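Local coordinates for putative enoyl-CoA hydratase (Streptomyces avermitilis, PDB 3GKB), which is of unknown function but, as a member of the crotonase family, probably acts on acyl-CoA thioesters as an enoyl-CoA hydratase or a related enzyme, at residues Met147-Gly152 / Pro247-Leu252. Numbering follows the deposited sequence.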
ATOM      1  N   MET B 147     -11.645  -1.760  24.882  1.00 16.56           N
ATOM      2  CA  MET B 147     -11.904  -2.802  25.879  1.00 17.20           C
ATOM      3  C   MET B 147     -10.643  -3.099  26.703  1.00 17.00           C
ATOM      4  O   MET B 147     -10.611  -4.029  27.491  1.00 17.17           O
ATOM      5  CB  MET B 147     -12.489  -4.030  25.180  1.00 17.50           C
ATOM      6  CG  MET B 147     -13.896  -3.800  24.485  1.00 21.13           C
ATOM      7  SD  MET B 147     -14.470  -5.413  23.779  1.00 22.44           S
ATOM      8  CE  MET B 147     -16.053  -4.838  23.081  1.00 24.98           C
ATOM      9  N   GLY B 148      -9.602  -2.274  26.525  1.00 16.23           N
ATOM     10  CA  GLY B 148      -8.365  -2.380  27.277  1.00 16.42           C
ATOM     11  C   GLY B 148      -7.426  -3.455  26.795  1.00 16.03           C
ATOM     12  O   GLY B 148      -6.523  -3.863  27.524  1.00 17.13           O
ATOM     13  N   ILE B 149      -7.636  -3.902  25.552  1.00 15.80           N
ATOM     14  CA  ILE B 149      -6.813  -4.945  24.942  1.00 15.97           C
ATOM     15  C   ILE B 149      -6.351  -4.468  23.560  1.00 16.34           C
ATOM     16  O   ILE B 149      -6.397  -3.257  23.267  1.00 16.72           O
ATOM     17  CB  ILE B 149      -7.545  -6.321  24.952  1.00 16.23           C
ATOM     18  CG1 ILE B 149      -8.828  -6.297  24.106  1.00 16.76           C
ATOM     19  CG2 ILE B 149      -7.897  -6.712  26.411  1.00 15.76           C
ATOM     20  CD1 ILE B 149      -9.432  -7.698  23.821  1.00 17.48           C
ATOM     21  N   ILE B 150      -5.782  -5.364  22.767  1.00 16.34           N
ATOM     22  CA  ILE B 150      -5.501  -5.085  21.369  1.00 15.74           C
ATOM     23  C   ILE B 150      -6.107  -6.236  20.555  1.00 16.32           C
ATOM     24  O   ILE B 150      -6.538  -7.229  21.124  1.00 16.42           O
ATOM     25  CB  ILE B 150      -3.972  -4.909  21.080  1.00 15.51           C
ATOM     26  CG1 ILE B 150      -3.136  -6.141  21.534  1.00 15.30           C
ATOM     27  CG2 ILE B 150      -3.428  -3.652  21.758  1.00 14.81           C
ATOM     28  CD1 ILE B 150      -1.922  -6.391  20.688  1.00 14.26           C
ATOM     29  N   PRO B 151      -6.152  -6.104  19.228  1.00 16.39           N
ATOM     30  CA  PRO B 151      -6.607  -7.269  18.469  1.00 16.76           C
ATOM     31  C   PRO B 151      -5.716  -8.476  18.710  1.00 17.14           C
ATOM     32  O   PRO B 151      -4.506  -8.361  18.673  1.00 18.48           O
ATOM     33  CB  PRO B 151      -6.528  -6.786  17.020  1.00 16.88           C
ATOM     34  CG  PRO B 151      -6.618  -5.311  17.106  1.00 16.86           C
ATOM     35  CD  PRO B 151      -5.970  -4.919  18.377  1.00 16.86           C
ATOM     36  N   GLY B 152      -6.323  -9.608  19.038  1.00 17.18           N
ATOM     37  CA  GLY B 152      -5.627 -10.836  19.287  1.00 17.33           C
ATOM     38  C   GLY B 152      -6.002 -11.963  18.352  1.00 16.94           C
ATOM     39  O   GLY B 152      -5.593 -13.107  18.569  1.00 17.18           O
ATOM     40  N   PRO B 247      -5.817  -4.824  35.073  1.00 22.12           N
ATOM     41  CA  PRO B 247      -7.218  -4.902  35.522  1.00 21.93           C
ATOM     42  C   PRO B 247      -8.264  -4.292  34.600  1.00 20.57           C
ATOM     43  O   PRO B 247      -9.422  -4.723  34.649  1.00 20.81           O
ATOM     44  CB  PRO B 247      -7.208  -4.178  36.870  1.00 22.11           C
ATOM     45  CG  PRO B 247      -6.031  -3.246  36.781  1.00 22.91           C
ATOM     46  CD  PRO B 247      -4.996  -4.025  36.006  1.00 22.58           C
ATOM     47  N   ALA B 248      -7.873  -3.321  33.773  1.00 19.67           N
ATOM     48  CA  ALA B 248      -8.814  -2.584  32.932  1.00 18.79           C
ATOM     49  C   ALA B 248      -9.677  -3.470  32.048  1.00 18.77           C
ATOM     50  O   ALA B 248     -10.867  -3.221  31.942  1.00 19.48           O
ATOM     51  CB  ALA B 248      -8.089  -1.520  32.072  1.00 18.66           C
ATOM     52  N   ALA B 249      -9.084  -4.474  31.401  1.00 18.20           N
ATOM     53  CA  ALA B 249      -9.806  -5.284  30.429  1.00 19.41           C
ATOM     54  C   ALA B 249     -11.088  -5.893  31.018  1.00 19.74           C
ATOM     55  O   ALA B 249     -12.148  -5.781  30.412  1.00 20.75           O
ATOM     56  CB  ALA B 249      -8.903  -6.373  29.838  1.00 18.44           C
ATOM     57  N   GLN B 250     -11.007  -6.529  32.186  1.00 20.05           N
ATOM     58  CA  GLN B 250     -12.203  -7.140  32.748  1.00 21.18           C
ATOM     59  C   GLN B 250     -13.210  -6.095  33.286  1.00 20.84           C
ATOM     60  O   GLN B 250     -14.433  -6.307  33.206  1.00 21.54           O
ATOM     61  CB  GLN B 250     -11.854  -8.168  33.827  1.00 22.62           C
ATOM     62  CG  GLN B 250     -13.067  -8.917  34.342  1.00 26.58           C
ATOM     63  CD  GLN B 250     -13.964  -9.459  33.222  1.00 32.70           C
ATOM     64  OE1 GLN B 250     -15.159  -9.129  33.161  1.00 37.14           O
ATOM     65  NE2 GLN B 250     -13.385 -10.265  32.316  1.00 32.81           N
ATOM     66  N   GLN B 251     -12.712  -4.978  33.804  1.00 20.73           N
ATOM     67  CA  GLN B 251     -13.566  -3.893  34.246  1.00 21.00           C
ATOM     68  C   GLN B 251     -14.357  -3.323  33.081  1.00 21.25           C
ATOM     69  O   GLN B 251     -15.540  -3.003  33.219  1.00 19.92           O
ATOM     70  CB  GLN B 251     -12.760  -2.760  34.863  1.00 21.48           C
ATOM     71  CG  GLN B 251     -12.036  -3.105  36.119  1.00 25.05           C
ATOM     72  CD  GLN B 251     -11.123  -1.992  36.591  1.00 29.35           C
ATOM     73  OE1 GLN B 251     -10.951  -0.970  35.905  1.00 30.60           O
ATOM     74  NE2 GLN B 251     -10.521  -2.180  37.772  1.00 28.78           N
ATOM     75  N   LEU B 252     -13.684  -3.165  31.940  1.00 21.12           N
ATOM     76  CA  LEU B 252     -14.322  -2.558  30.759  1.00 21.50           C
ATOM     77  C   LEU B 252     -15.267  -3.542  30.069  1.00 21.05           C
ATOM     78  O   LEU B 252     -16.346  -3.172  29.593  1.00 21.77           O
ATOM     79  CB  LEU B 252     -13.260  -2.009  29.776  1.00 20.69           C
ATOM     80  CG  LEU B 252     -12.397  -0.813  30.226  1.00 20.49           C
ATOM     81  CD1 LEU B 252     -11.238  -0.534  29.231  1.00 17.51           C
ATOM     82  CD2 LEU B 252     -13.239   0.453  30.436  1.00 22.15           C
TER
HETATM   83  O   HOH W   1      -6.107  -4.166  30.210  1.00 18.20           O
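Close backbone-to-helix packing joins the Met-147 to Ile-149 loop segment to Ala-249 and Leu-252 near the N-terminal end of helix 248-258. The segment belongs to the loop between strand 139-141 and helix 155-163 of this crotonase-like fold. Gly-148 has positive phi (79°), a conformation that favours glycine, and brings its CA to 4.5 Å from that of Ala-249; with no side chain between them, the loop backbone lies directly against the helix. The carbonyl O of Met-147 receives a CH...O contact from Ala-249 CA at 3.3 Å, with an angle of 158° at the hydrogen. Leu-252 extends CD1 anti to its CA (chi2 171°), and this branch rests against the Met-147 to Gly-148 peptide, 3.6 Å from Gly-148 N. Beyond the glycine, the CG2 methyl of Ile-149 meets the Ala-249 methyl at 3.6 Å. A water donates to Gly-148 O at 2.7 Å and weakly accepts from Ala-249 N. Around this junction, Ile-149 packs on Trp-240 and Thr-243 of helix 230-243, while Met-147 and Leu-252 both reach helix 270-280, at Met-274 and at Val-277 and Ala-278 respectively; Pro-213 of the second subunit packs on Ala-248 and Leu-252.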